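Dextranase (Pseudarthrobacter oxydans, PDB 6NZS) catalyses the endohydrolysis of (1->6)-alpha-D-glucosidic linkages in dextran, as a member of glycoside hydrolase family 49. Local coordinates at residues A[57-62]-A[82-87]; A[145-150]-A[185-190]; A[229-234]-A[253-258]. All coordinates share one frame; numbering follows the deposited sequence.

Contact 1. Residues A[57-62]-A[82-87]; sequences MSIPRS and GLTMSW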
ATOM      1  N   MET A  57      15.143  -4.223   5.536  1.00  9.35           N
ATOM      2  CA  MET A  57      14.224  -5.321   5.823  1.00  8.22           C
ATOM      3  C   MET A  57      13.308  -4.974   6.993  1.00 10.01           C
ATOM      4  O   MET A  57      13.750  -4.424   8.009  1.00  9.89           O
ATOM      5  CB  MET A  57      14.954  -6.647   6.103  1.00  9.23           C
ATOM      6  CG  MET A  57      14.011  -7.848   6.197  1.00  9.68           C
ATOM      7  SD  MET A  57      14.866  -9.426   6.369  1.00 11.09           S
ATOM      8  CE  MET A  57      15.451  -9.282   8.046  1.00 13.35           C
ATOM      9  N   SER A  58      12.029  -5.304   6.837  1.00  9.10           N
ATOM     10  CA  SER A  58      11.031  -5.172   7.889  1.00  9.14           C
ATOM     11  C   SER A  58      10.533  -6.559   8.267  1.00  9.90           C
ATOM     12  O   SER A  58      10.402  -7.433   7.406  1.00  9.73           O
ATOM     13  CB  SER A  58       9.863  -4.321   7.383  1.00 10.51           C
ATOM     14  OG  SER A  58       8.755  -4.383   8.261  1.00 10.94           O
ATOM     15  N   ILE A  59      10.300  -6.776   9.560  1.00  8.61           N
ATOM     16  CA  ILE A  59       9.746  -8.040  10.046  1.00 10.26           C
ATOM     17  C   ILE A  59       8.533  -7.733  10.916  1.00  8.75           C
ATOM     18  O   ILE A  59       8.390  -6.613  11.431  1.00  9.20           O
ATOM     19  CB  ILE A  59      10.804  -8.889  10.801  1.00 10.96           C
ATOM     20  CG1 ILE A  59      11.155  -8.280  12.163  1.00  9.46           C
ATOM     21  CG2 ILE A  59      12.051  -9.047   9.959  1.00 11.07           C
ATOM     22  CD1 ILE A  59      12.099  -9.174  13.003  1.00 14.01           C
ATOM     23  N   PRO A  60       7.623  -8.701  11.072  1.00  9.65           N
ATOM     24  CA  PRO A  60       6.365  -8.441  11.789  1.00 10.52           C
ATOM     25  C   PRO A  60       6.614  -7.996  13.224  1.00  9.49           C
ATOM     26  O   PRO A  60       7.348  -8.645  13.976  1.00 11.66           O
ATOM     27  CB  PRO A  60       5.639  -9.793  11.728  1.00 10.41           C
ATOM     28  CG  PRO A  60       6.193 -10.455  10.492  1.00 10.80           C
ATOM     29  CD  PRO A  60       7.635 -10.032  10.440  1.00 11.15           C
ATOM     30  N   ARG A  61       5.994  -6.876  13.597  1.00 10.68           N
ATOM     31  CA  ARG A  61       6.137  -6.264  14.918  1.00 10.42           C
ATOM     32  C   ARG A  61       7.563  -5.839  15.216  1.00 12.06           C
ATOM     33  O   ARG A  61       7.903  -5.595  16.377  1.00 11.38           O
ATOM     34  CB  ARG A  61       5.637  -7.169  16.060  1.00 10.78           C
ATOM     35  CG  ARG A  61       4.314  -7.836  15.817  1.00 12.00           C
ATOM     36  CD  ARG A  61       3.711  -8.329  17.140  1.00 11.24           C
ATOM     37  NE  ARG A  61       2.440  -8.994  16.902  1.00 12.12           N
ATOM     38  CZ  ARG A  61       2.314 -10.293  16.662  1.00 10.11           C
ATOM     39  NH1 ARG A  61       3.384 -11.080  16.673  1.00 11.17           N
ATOM     40  NH2 ARG A  61       1.116 -10.801  16.423  1.00 12.50           N
ATOM     41  N   SER A  62       8.431  -5.768  14.202  1.00  9.74           N
ATOM     42  CA  SER A  62       9.867  -5.636  14.435  1.00 10.40           C
ATOM     43  C   SER A  62      10.411  -6.743  15.336  1.00 11.79           C
ATOM     44  O   SER A  62      11.457  -6.567  15.959  1.00 13.09           O
ATOM     45  CB  SER A  62      10.278  -4.251  14.971  1.00 11.08           C
ATOM     46  OG  SER A  62      10.669  -3.373  13.923  1.00 14.64           O
ATOM     47  N   GLY A  82       7.055 -16.542   9.789  1.00  9.83           N
ATOM     48  CA  GLY A  82       8.377 -16.025   9.479  1.00 11.95           C
ATOM     49  C   GLY A  82       8.441 -15.205   8.211  1.00 11.58           C
ATOM     50  O   GLY A  82       9.463 -15.222   7.523  1.00 11.79           O
ATOM     51  N   LEU A  83       7.375 -14.484   7.878  1.00  9.78           N
ATOM     52  CA  LEU A  83       7.433 -13.617   6.708  1.00  8.57           C
ATOM     53  C   LEU A  83       8.312 -12.399   6.982  1.00  9.93           C
ATOM     54  O   LEU A  83       8.373 -11.878   8.098  1.00  9.77           O
ATOM     55  CB  LEU A  83       6.034 -13.140   6.321  1.00  9.35           C
ATOM     56  CG  LEU A  83       4.947 -14.189   6.106  1.00 10.10           C
ATOM     57  CD1 LEU A  83       3.665 -13.563   5.554  1.00 10.59           C
ATOM     58  CD2 LEU A  83       5.432 -15.286   5.192  1.00 11.03           C
ATOM     59  N   THR A  84       8.993 -11.927   5.939  1.00  9.07           N
ATOM     60  CA  THR A  84       9.733 -10.677   6.013  1.00  8.72           C
ATOM     61  C   THR A  84       9.542  -9.940   4.701  1.00  8.35           C
ATOM     62  O   THR A  84       9.167 -10.537   3.687  1.00  9.07           O
ATOM     63  CB  THR A  84      11.253 -10.863   6.231  1.00  8.65           C
ATOM     64  OG1 THR A  84      11.864 -11.428   5.054  1.00  9.68           O
ATOM     65  CG2 THR A  84      11.532 -11.761   7.422  1.00 10.03           C
ATOM     66  N   MET A  85       9.813  -8.637   4.727  1.00  7.99           N
ATOM     67  CA  MET A  85       9.761  -7.825   3.514  1.00  7.88           C
ATOM     68  C   MET A  85      11.054  -7.032   3.401  1.00  8.40           C
ATOM     69  O   MET A  85      11.312  -6.144   4.220  1.00  9.21           O
ATOM     70  CB  MET A  85       8.541  -6.905   3.495  1.00  8.73           C
ATOM     71  CG  MET A  85       8.496  -6.010   2.244  1.00  9.91           C
ATOM     72  SD  MET A  85       6.925  -5.146   2.011  1.00 11.24           S
ATOM     73  CE  MET A  85       5.876  -6.512   1.538  1.00 12.36           C
ATOM     74  N   SER A  86      11.857  -7.349   2.395  1.00  7.89           N
ATOM     75  CA  SER A  86      13.079  -6.614   2.105  1.00  8.01           C
ATOM     76  C   SER A  86      12.823  -5.672   0.937  1.00  7.63           C
ATOM     77  O   SER A  86      11.977  -5.940   0.079  1.00  8.67           O
ATOM     78  CB  SER A  86      14.228  -7.553   1.722  1.00  8.40           C
ATOM     79  OG  SER A  86      14.576  -8.418   2.794  1.00  9.72           O
ATOM     80  N   TRP A  87      13.551  -4.559   0.905  1.00  8.49           N
ATOM     81  CA  TRP A  87      13.410  -3.642  -0.223  1.00  8.15           C
ATOM     82  C   TRP A  87      14.685  -2.837  -0.389  1.00  9.08           C
ATOM     83  O   TRP A  87      15.369  -2.520   0.588  1.00  9.91           O
ATOM     84  CB  TRP A  87      12.199  -2.709  -0.089  1.00  9.77           C
ATOM     85  CG  TRP A  87      12.392  -1.552   0.866  1.00  8.97           C
ATOM     86  CD1 TRP A  87      12.757  -0.275   0.545  1.00  9.39           C
ATOM     87  CD2 TRP A  87      12.233  -1.581   2.293  1.00  9.10           C
ATOM     88  NE1 TRP A  87      12.835   0.495   1.685  1.00  9.39           N
ATOM     89  CE2 TRP A  87      12.519  -0.287   2.770  1.00  8.64           C
ATOM     90  CE3 TRP A  87      11.883  -2.583   3.214  1.00  9.77           C
ATOM     91  CZ2 TRP A  87      12.460   0.040   4.125  1.00 10.63           C
ATOM     92  CZ3 TRP A  87      11.834  -2.255   4.559  1.00  9.68           C
ATOM     93  CH2 TRP A  87      12.125  -0.961   5.002  1.00 10.27           C
TER
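Ser58 and Met85 form an antiparallel hydrogen-bonded pair that joins two strands of the N-terminal Ig-like domain. Ser58 N gives its hydrogen to Met85 O at 2.8 Å, and Met85 N returns one to Ser58 O at 3.0 Å, both nearly straight. Weaker CA-H...O contacts flank the pair, from Met57 CA to Met85 O and from Thr84 CA to Ser58 O. Beyond the strand, Pro60 CD packs closely on Leu83 O at 3.1 Å.

The van der Waals contacts centre on Met57. Its CG lies anti to the backbone N (chi1 -171°), and the chain stays extended as far as SD and bends only there, with CG 3.5 Å from Ser86 OG and SD 3.8 Å from Thr84 OG1. An alanine here would probably open a gap beside Ser86 and Thr84 that the thioether now fills. Next to it, Ile59 CG2 makes an apolar contact with Thr84 CG2 at 3.8 Å. On the Ser58 face, Trp87 CZ3 comes within 4.0 Å of Ser58 CB.

The hydroxyls along this seam bond outward: Thr84 OG1 to Asn184, Ser86 OG to Ser34, and Ser58 OG to Glu336 and Trp364. Backbone bonds and van der Waals contacts thus join the strands, while polar side chains tie the pair to its surroundings.

Contact 2. Residues A[145-150]-A[185-190]; sequences RFSVEF and SMMIFA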
ATOM      1  N   ARG A 145       8.654   0.063  -9.506  1.00  8.23           N
ATOM      2  CA  ARG A 145       8.638  -0.596  -8.201  1.00  7.52           C
ATOM      3  C   ARG A 145       8.108  -2.007  -8.418  1.00  8.78           C
ATOM      4  O   ARG A 145       6.995  -2.178  -8.931  1.00  9.71           O
ATOM      5  CB  ARG A 145       7.739   0.181  -7.231  1.00  8.98           C
ATOM      6  CG  ARG A 145       8.307   1.567  -6.834  1.00  9.80           C
ATOM      7  CD  ARG A 145       7.257   2.687  -6.881  1.00 11.10           C
ATOM      8  NE  ARG A 145       6.723   2.892  -8.231  1.00 10.99           N
ATOM      9  CZ  ARG A 145       7.347   3.549  -9.204  1.00 12.17           C
ATOM     10  NH1 ARG A 145       8.545   4.084  -9.002  1.00 14.78           N
ATOM     11  NH2 ARG A 145       6.771   3.664 -10.394  1.00 12.58           N
ATOM     12  N   PHE A 146       8.904  -3.016  -8.067  1.00  7.38           N
ATOM     13  CA  PHE A 146       8.545  -4.379  -8.442  1.00  8.89           C
ATOM     14  C   PHE A 146       9.134  -5.380  -7.462  1.00  8.07           C
ATOM     15  O   PHE A 146      10.047  -5.069  -6.690  1.00  9.33           O
ATOM     16  CB  PHE A 146       8.971  -4.700  -9.890  1.00  9.10           C
ATOM     17  CG  PHE A 146      10.453  -4.576 -10.150  1.00  9.69           C
ATOM     18  CD1 PHE A 146      11.028  -3.343 -10.407  1.00 10.42           C
ATOM     19  CD2 PHE A 146      11.261  -5.709 -10.163  1.00 10.19           C
ATOM     20  CE1 PHE A 146      12.385  -3.242 -10.655  1.00 10.46           C
ATOM     21  CE2 PHE A 146      12.612  -5.626 -10.407  1.00 10.67           C
ATOM     22  CZ  PHE A 146      13.178  -4.389 -10.666  1.00  9.67           C
ATOM     23  N   SER A 147       8.603  -6.601  -7.527  1.00  7.77           N
ATOM     24  CA  SER A 147       8.977  -7.704  -6.658  1.00  6.83           C
ATOM     25  C   SER A 147       9.825  -8.705  -7.437  1.00  9.23           C
ATOM     26  O   SER A 147       9.517  -9.033  -8.593  1.00  9.36           O
ATOM     27  CB  SER A 147       7.695  -8.392  -6.180  1.00  8.13           C
ATOM     28  OG  SER A 147       7.993  -9.582  -5.477  1.00  9.00           O
ATOM     29  N   VAL A 148      10.888  -9.190  -6.794  1.00  8.25           N
ATOM     30  CA  VAL A 148      11.798 -10.190  -7.351  1.00  9.21           C
ATOM     31  C   VAL A 148      11.604 -11.486  -6.567  1.00  8.20           C
ATOM     32  O   VAL A 148      11.798 -11.516  -5.344  1.00  9.40           O
ATOM     33  CB  VAL A 148      13.256  -9.706  -7.272  1.00  9.18           C
ATOM     34  CG1 VAL A 148      14.214 -10.771  -7.784  1.00 10.81           C
ATOM     35  CG2 VAL A 148      13.423  -8.399  -8.048  1.00 11.10           C
ATOM     36  N   GLU A 149      11.205 -12.554  -7.261  1.00  9.01           N
ATOM     37  CA  GLU A 149      10.651 -13.747  -6.608  1.00  7.69           C
ATOM     38  C   GLU A 149      11.456 -14.989  -6.991  1.00  9.55           C
ATOM     39  O   GLU A 149      11.249 -15.576  -8.060  1.00 10.31           O
ATOM     40  CB  GLU A 149       9.166 -13.878  -6.949  1.00  9.40           C
ATOM     41  CG  GLU A 149       8.446 -12.535  -6.788  1.00  8.54           C
ATOM     42  CD  GLU A 149       6.942 -12.616  -6.621  1.00  9.41           C
ATOM     43  OE1 GLU A 149       6.345 -13.702  -6.812  1.00 10.87           O
ATOM     44  OE2 GLU A 149       6.362 -11.571  -6.277  1.00  9.82           O
ATOM     45  N   PHE A 150      12.373 -15.394  -6.114  1.00  8.30           N
ATOM     46  CA  PHE A 150      13.147 -16.611  -6.337  1.00  9.05           C
ATOM     47  C   PHE A 150      12.283 -17.820  -5.986  1.00  8.78           C
ATOM     48  O   PHE A 150      11.716 -17.892  -4.888  1.00  9.76           O
ATOM     49  CB  PHE A 150      14.391 -16.612  -5.448  1.00  9.01           C
ATOM     50  CG  PHE A 150      15.501 -15.715  -5.926  1.00  9.18           C
ATOM     51  CD1 PHE A 150      15.433 -14.337  -5.746  1.00 10.75           C
ATOM     52  CD2 PHE A 150      16.632 -16.257  -6.515  1.00 10.37           C
ATOM     53  CE1 PHE A 150      16.470 -13.516  -6.169  1.00 10.75           C
ATOM     54  CE2 PHE A 150      17.670 -15.439  -6.942  1.00 12.05           C
ATOM     55  CZ  PHE A 150      17.585 -14.071  -6.770  1.00 11.01           C
ATOM     56  N   SER A 185      10.092 -11.524   1.039  1.00  7.99           N
ATOM     57  CA  SER A 185       9.890 -10.783  -0.194  1.00  8.66           C
ATOM     58  C   SER A 185      11.038  -9.811  -0.443  1.00  8.48           C
ATOM     59  O   SER A 185      11.795  -9.440   0.463  1.00  8.85           O
ATOM     60  CB  SER A 185       8.536 -10.081  -0.183  1.00 10.27           C
ATOM     61  OG  SER A 185       8.419  -9.140   0.867  1.00  9.78           O
ATOM     62  N   MET A 186      11.171  -9.411  -1.708  1.00  8.72           N
ATOM     63  CA  MET A 186      12.255  -8.535  -2.143  1.00  9.55           C
ATOM     64  C   MET A 186      11.683  -7.542  -3.144  1.00  8.41           C
ATOM     65  O   MET A 186      11.365  -7.920  -4.278  1.00  9.65           O
ATOM     66  CB  MET A 186      13.397  -9.330  -2.780  1.00  9.18           C
ATOM     67  CG  MET A 186      14.527  -8.451  -3.338  1.00  9.46           C
ATOM     68  SD  MET A 186      15.294  -7.428  -2.057  1.00  9.50           S
ATOM     69  CE  MET A 186      16.408  -6.433  -3.048  1.00 10.81           C
ATOM     70  N   MET A 187      11.572  -6.276  -2.732  1.00  8.12           N
ATOM     71  CA  MET A 187      11.092  -5.207  -3.590  1.00  7.74           C
ATOM     72  C   MET A 187      12.268  -4.370  -4.061  1.00 10.71           C
ATOM     73  O   MET A 187      13.206  -4.110  -3.302  1.00 11.21           O
ATOM     74  CB  MET A 187      10.131  -4.311  -2.809  1.00  9.92           C
ATOM     75  CG  MET A 187       8.715  -4.335  -3.337  1.00 14.60           C
ATOM     76  SD  MET A 187       8.008  -5.986  -3.312  1.00 14.50           S
ATOM     77  CE  MET A 187       8.149  -6.346  -1.556  1.00 17.66           C
ATOM     78  N   ILE A 188      12.216  -3.953  -5.321  1.00  8.10           N
ATOM     79  CA  ILE A 188      13.160  -2.985  -5.868  1.00  8.35           C
ATOM     80  C   ILE A 188      12.386  -1.725  -6.219  1.00  8.98           C
ATOM     81  O   ILE A 188      11.384  -1.781  -6.945  1.00  9.07           O
ATOM     82  CB  ILE A 188      13.902  -3.527  -7.101  1.00  9.62           C
ATOM     83  CG1 ILE A 188      14.753  -4.741  -6.720  1.00  9.67           C
ATOM     84  CG2 ILE A 188      14.775  -2.424  -7.729  1.00 10.51           C
ATOM     85  CD1 ILE A 188      15.426  -5.428  -7.902  1.00 11.91           C
ATOM     86  N   PHE A 189      12.844  -0.594  -5.697  1.00  7.29           N
ATOM     87  CA  PHE A 189      12.272   0.703  -6.010  1.00  8.07           C
ATOM     88  C   PHE A 189      13.343   1.446  -6.811  1.00  9.11           C
ATOM     89  O   PHE A 189      14.246   2.064  -6.244  1.00  9.72           O
ATOM     90  CB  PHE A 189      11.920   1.459  -4.727  1.00  9.01           C
ATOM     91  CG  PHE A 189      10.926   0.749  -3.830  1.00  9.98           C
ATOM     92  CD1 PHE A 189       9.995  -0.163  -4.336  1.00  9.39           C
ATOM     93  CD2 PHE A 189      10.919   1.024  -2.472  1.00 10.57           C
ATOM     94  CE1 PHE A 189       9.084  -0.788  -3.486  1.00  9.39           C
ATOM     95  CE2 PHE A 189      10.012   0.409  -1.626  1.00 10.32           C
ATOM     96  CZ  PHE A 189       9.091  -0.502  -2.132  1.00  9.83           C
ATOM     97  N   ALA A 190      13.256   1.337  -8.141  1.00  8.03           N
ATOM     98  CA  ALA A 190      14.175   1.999  -9.067  1.00  9.12           C
ATOM     99  C   ALA A 190      13.550   3.345  -9.383  1.00  9.79           C
ATOM    100  O   ALA A 190      12.606   3.428 -10.171  1.00  9.69           O
ATOM    101  CB  ALA A 190      14.342   1.156 -10.328  1.00  9.72           C
TER
HETATM  102  O   HOH W   1       9.638 -10.751  -3.669  1.00  8.39           O
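Phe146 and Ile188 face each other as an antiparallel hydrogen-bonded pair within the N-terminal Ig-like domain, where strand 144-150 runs beside strand 176-192. Ile188 N donates to Phe146 O at 2.8 Å, and Phe146 N to Ile188 O at 3.0 Å. One step along, Val148 N reaches Met186 O at 2.9 Å.

The side chains of the central pair lie side by side. Phe146 CG stands between the backbone N and the carbonyl carbon (chi1 60°), which swings the ring across to its neighbour. Ile188 CB then rests over one face, 4.0 Å from the ring centroid, in a CH-pi contact displaced toward the rim. Ile188 CD1 continues past Phe146 CZ to Val148 CG2, 3.6 Å away, and links the three side chains into one apolar row. Phe123, outside the two strands, forms an edge-to-face pair with the Phe146 ring.

On the other face of the strands, the aliphatic part of Arg145 crosses Phe189 at about a right angle, with Arg145 CG 3.5 Å from Phe189 CD1. The Arg145 chain bends at chi2 and chi3, and its guanidinium is paired with Glu191 in a salt bridge. Trp87 and Phe383 meet the Phe189 ring, and Trp406 of strand 398-407 touches Ser147 and Met187, so this face packs against the beta-solenoid.

At the far end a water takes the hydrogen of Met186 N and gives its own to Val148 O and Ser147 OG. The Ser147 hydroxyl in turn donates to the anti lone pair of Glu149 OE2, at 2.7 Å.

Contact 3. Residues A[229-234]-A[253-258]; sequences IIYFKP and WVYLAP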
ATOM      1  N   ILE A 229      12.242  24.523   7.134  1.00 12.82           N
ATOM      2  CA  ILE A 229      12.487  23.244   6.479  1.00 13.02           C
ATOM      3  C   ILE A 229      13.298  22.377   7.428  1.00 12.88           C
ATOM      4  O   ILE A 229      14.284  22.841   8.011  1.00 13.38           O
ATOM      5  CB  ILE A 229      13.273  23.451   5.169  1.00 13.08           C
ATOM      6  CG1 ILE A 229      12.495  24.353   4.207  1.00 12.83           C
ATOM      7  CG2 ILE A 229      13.643  22.108   4.523  1.00 13.65           C
ATOM      8  CD1 ILE A 229      13.355  24.951   3.122  1.00 15.71           C
ATOM      9  N   ILE A 230      12.897  21.117   7.577  1.00 12.36           N
ATOM     10  CA  ILE A 230      13.673  20.132   8.317  1.00 12.65           C
ATOM     11  C   ILE A 230      14.245  19.166   7.293  1.00 12.66           C
ATOM     12  O   ILE A 230      13.490  18.507   6.565  1.00 12.46           O
ATOM     13  CB  ILE A 230      12.831  19.407   9.376  1.00 12.84           C
ATOM     14  CG1 ILE A 230      12.214  20.419  10.348  1.00 14.33           C
ATOM     15  CG2 ILE A 230      13.697  18.403  10.126  1.00 14.96           C
ATOM     16  CD1 ILE A 230      11.184  19.824  11.286  1.00 14.99           C
ATOM     17  N   TYR A 231      15.574  19.101   7.222  1.00 12.15           N
ATOM     18  CA  TYR A 231      16.296  18.388   6.171  1.00 12.13           C
ATOM     19  C   TYR A 231      17.105  17.289   6.840  1.00 13.03           C
ATOM     20  O   TYR A 231      18.052  17.575   7.578  1.00 13.29           O
ATOM     21  CB  TYR A 231      17.218  19.379   5.465  1.00 13.04           C
ATOM     22  CG  TYR A 231      17.955  18.885   4.233  1.00 13.09           C
ATOM     23  CD1 TYR A 231      18.846  17.819   4.294  1.00 13.71           C
ATOM     24  CD2 TYR A 231      17.786  19.527   3.009  1.00 14.34           C
ATOM     25  CE1 TYR A 231      19.529  17.395   3.170  1.00 13.58           C
ATOM     26  CE2 TYR A 231      18.460  19.105   1.883  1.00 15.82           C
ATOM     27  CZ  TYR A 231      19.330  18.038   1.972  1.00 15.78           C
ATOM     28  OH  TYR A 231      20.012  17.617   0.845  1.00 18.69           O
ATOM     29  N   PHE A 232      16.739  16.032   6.583  1.00 11.78           N
ATOM     30  CA  PHE A 232      17.458  14.886   7.133  1.00 13.09           C
ATOM     31  C   PHE A 232      18.494  14.434   6.113  1.00 13.89           C
ATOM     32  O   PHE A 232      18.148  13.877   5.065  1.00 13.34           O
ATOM     33  CB  PHE A 232      16.504  13.741   7.465  1.00 12.07           C
ATOM     34  CG  PHE A 232      15.637  13.998   8.662  1.00 11.88           C
ATOM     35  CD1 PHE A 232      14.406  14.624   8.520  1.00 13.11           C
ATOM     36  CD2 PHE A 232      16.036  13.585   9.927  1.00 12.76           C
ATOM     37  CE1 PHE A 232      13.599  14.853   9.620  1.00 13.31           C
ATOM     38  CE2 PHE A 232      15.223  13.806  11.036  1.00 12.65           C
ATOM     39  CZ  PHE A 232      14.007  14.442  10.878  1.00 13.10           C
ATOM     40  N   LYS A 233      19.764  14.684   6.411  1.00 13.32           N
ATOM     41  CA  LYS A 233      20.848  14.196   5.583  1.00 12.05           C
ATOM     42  C   LYS A 233      20.923  12.677   5.702  1.00 13.07           C
ATOM     43  O   LYS A 233      20.324  12.088   6.607  1.00 13.23           O
ATOM     44  CB  LYS A 233      22.165  14.833   6.038  1.00 15.40           C
ATOM     45  CG  LYS A 233      22.268  16.315   5.701  1.00 16.55           C
ATOM     46  CD  LYS A 233      23.663  16.869   5.956  1.00 25.45           C
ATOM     47  CE  LYS A 233      23.965  16.975   7.437  1.00 32.21           C
ATOM     48  NZ  LYS A 233      25.338  17.512   7.684  1.00 37.36           N
ATOM     49  N   PRO A 234      21.645  12.015   4.800  1.00 12.56           N
ATOM     50  CA  PRO A 234      21.824  10.565   4.945  1.00 12.16           C
ATOM     51  C   PRO A 234      22.363  10.238   6.331  1.00 13.65           C
ATOM     52  O   PRO A 234      23.231  10.940   6.863  1.00 15.00           O
ATOM     53  CB  PRO A 234      22.825  10.215   3.838  1.00 12.31           C
ATOM     54  CG  PRO A 234      22.612  11.269   2.809  1.00 14.85           C
ATOM     55  CD  PRO A 234      22.293  12.530   3.578  1.00 13.77           C
ATOM     56  N   TRP A 253       8.126  22.097   5.150  1.00 12.05           N
ATOM     57  CA  TRP A 253       8.771  21.081   4.327  1.00 12.76           C
ATOM     58  C   TRP A 253       9.588  20.168   5.225  1.00 12.82           C
ATOM     59  O   TRP A 253      10.413  20.646   6.008  1.00 12.24           O
ATOM     60  CB  TRP A 253       9.693  21.781   3.324  1.00 12.41           C
ATOM     61  CG  TRP A 253      10.165  20.977   2.136  1.00 11.67           C
ATOM     62  CD1 TRP A 253      10.213  19.610   2.007  1.00 12.47           C
ATOM     63  CD2 TRP A 253      10.669  21.514   0.914  1.00 13.46           C
ATOM     64  NE1 TRP A 253      10.711  19.276   0.766  1.00 11.99           N
ATOM     65  CE2 TRP A 253      10.995  20.429   0.078  1.00 13.15           C
ATOM     66  CE3 TRP A 253      10.861  22.816   0.439  1.00 13.88           C
ATOM     67  CZ2 TRP A 253      11.510  20.608  -1.207  1.00 14.11           C
ATOM     68  CZ3 TRP A 253      11.378  22.993  -0.829  1.00 14.84           C
ATOM     69  CH2 TRP A 253      11.693  21.896  -1.642  1.00 16.32           C
ATOM     70  N   VAL A 254       9.361  18.857   5.109  1.00 11.59           N
ATOM     71  CA  VAL A 254      10.231  17.841   5.692  1.00 11.44           C
ATOM     72  C   VAL A 254      10.855  17.069   4.538  1.00 10.52           C
ATOM     73  O   VAL A 254      10.137  16.583   3.653  1.00 10.71           O
ATOM     74  CB  VAL A 254       9.456  16.905   6.636  1.00 12.81           C
ATOM     75  CG1 VAL A 254      10.320  15.705   7.013  1.00 13.38           C
ATOM     76  CG2 VAL A 254       9.008  17.674   7.876  1.00 13.50           C
ATOM     77  N   TYR A 255      12.183  16.989   4.522  1.00 10.50           N
ATOM     78  CA  TYR A 255      12.919  16.346   3.443  1.00 10.80           C
ATOM     79  C   TYR A 255      13.735  15.197   4.014  1.00 12.21           C
ATOM     80  O   TYR A 255      14.508  15.385   4.960  1.00 11.63           O
ATOM     81  CB  TYR A 255      13.848  17.345   2.732  1.00 10.01           C
ATOM     82  CG  TYR A 255      14.653  16.689   1.639  1.00 10.35           C
ATOM     83  CD1 TYR A 255      14.043  16.249   0.472  1.00 10.09           C
ATOM     84  CD2 TYR A 255      16.012  16.477   1.786  1.00 11.12           C
ATOM     85  CE1 TYR A 255      14.765  15.619  -0.525  1.00  9.93           C
ATOM     86  CE2 TYR A 255      16.753  15.852   0.784  1.00 11.42           C
ATOM     87  CZ  TYR A 255      16.121  15.418  -0.363  1.00 10.79           C
ATOM     88  OH  TYR A 255      16.846  14.785  -1.353  1.00 13.58           O
ATOM     89  N   LEU A 256      13.564  14.010   3.438  1.00 10.91           N
ATOM     90  CA  LEU A 256      14.326  12.819   3.813  1.00 10.83           C
ATOM     91  C   LEU A 256      15.237  12.491   2.638  1.00  9.94           C
ATOM     92  O   LEU A 256      14.771  12.009   1.603  1.00 11.70           O
ATOM     93  CB  LEU A 256      13.402  11.634   4.106  1.00 11.64           C
ATOM     94  CG  LEU A 256      12.238  11.840   5.077  1.00 14.56           C
ATOM     95  CD1 LEU A 256      11.531  10.513   5.320  1.00 16.25           C
ATOM     96  CD2 LEU A 256      12.710  12.422   6.388  1.00 17.28           C
ATOM     97  N   ALA A 257      16.528  12.750   2.789  1.00 10.75           N
ATOM     98  CA  ALA A 257      17.455  12.513   1.701  1.00 11.52           C
ATOM     99  C   ALA A 257      17.509  11.025   1.377  1.00 11.28           C
ATOM    100  O   ALA A 257      17.226  10.179   2.233  1.00 11.36           O
ATOM    101  CB  ALA A 257      18.853  12.981   2.098  1.00 13.11           C
ATOM    102  N   PRO A 258      17.881  10.674   0.146  1.00 11.56           N
ATOM    103  CA  PRO A 258      18.199   9.270  -0.132  1.00 12.21           C
ATOM    104  C   PRO A 258      19.312   8.837   0.806  1.00 12.83           C
ATOM    105  O   PRO A 258      20.339   9.507   0.922  1.00 15.18           O
ATOM    106  CB  PRO A 258      18.665   9.285  -1.593  1.00 14.08           C
ATOM    107  CG  PRO A 258      19.045  10.702  -1.862  1.00 20.28           C
ATOM    108  CD  PRO A 258      18.179  11.556  -0.997  1.00 12.68           C
TER
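Four backbone hydrogen bonds join Ile230 and Phe232 to Trp253, Tyr255 and Ala257, pairing two parallel strands from successive coils of the right-handed beta-solenoid of family 49. Ile230 N donates to Trp253 O, Tyr255 N to Ile230 O, Phe232 N to Tyr255 O at 2.8 Å, and Ala257 N to Phe232 O at 3.0 Å. The strands run within 6° of parallel, and the bridges pair Ile229 with Trp253 through Phe232 with Leu256.

This register sets each side chain beside its counterpart, most plainly the two tyrosines. Tyr231 and Tyr255 both hold CG anti to the backbone N and point the same way, yet their rings are turned 53° apart. The edge of Tyr255 meets the face of Tyr231 in an edge-to-face pair, with centroids 4.7 Å apart and Tyr255 CD2 over the centre of the Tyr231 ring. Along the same side Ile229 CG1 packs on Trp253 CB; the indole NE1 is bonded to Thr279 and the ring receives Lys277 in a cation-pi contact.

Ile230, Val254, Phe232 and Leu256 occupy the reverse face, directed at the coil interior. Leu256 CD2 approaches Phe232 CD1 to 3.5 Å, and Phe266 and Val262 add to this apolar cluster, while Tyr237 meets the Phe232 ring edge-to-face. Past the strand ends Pro234 CD lies against the methyl of Ala257, and Pro234 CG comes 3.4 Å from Pro258 O.

Following the chain from the N terminus, contact 1 closes a loop that contains the short helix 76-81, contact 2 closes a longer excursion holding strand 154-159, and contact 3 closes one coil of the beta-solenoid. The three are in series: none nests in or crosses another. Contacts 1 and 2 belong to the Ig-like domain and meet directly, since strands 84-92 and 176-192 are parallel neighbours. Ser86 N is probably hydrogen-bonded to Ser185 O (2.8 Å), and Ser86 O to Met187 N. Contact 3 stands apart, its centre about 25 Å from each of the others and its nearest atoms about 10 Å away.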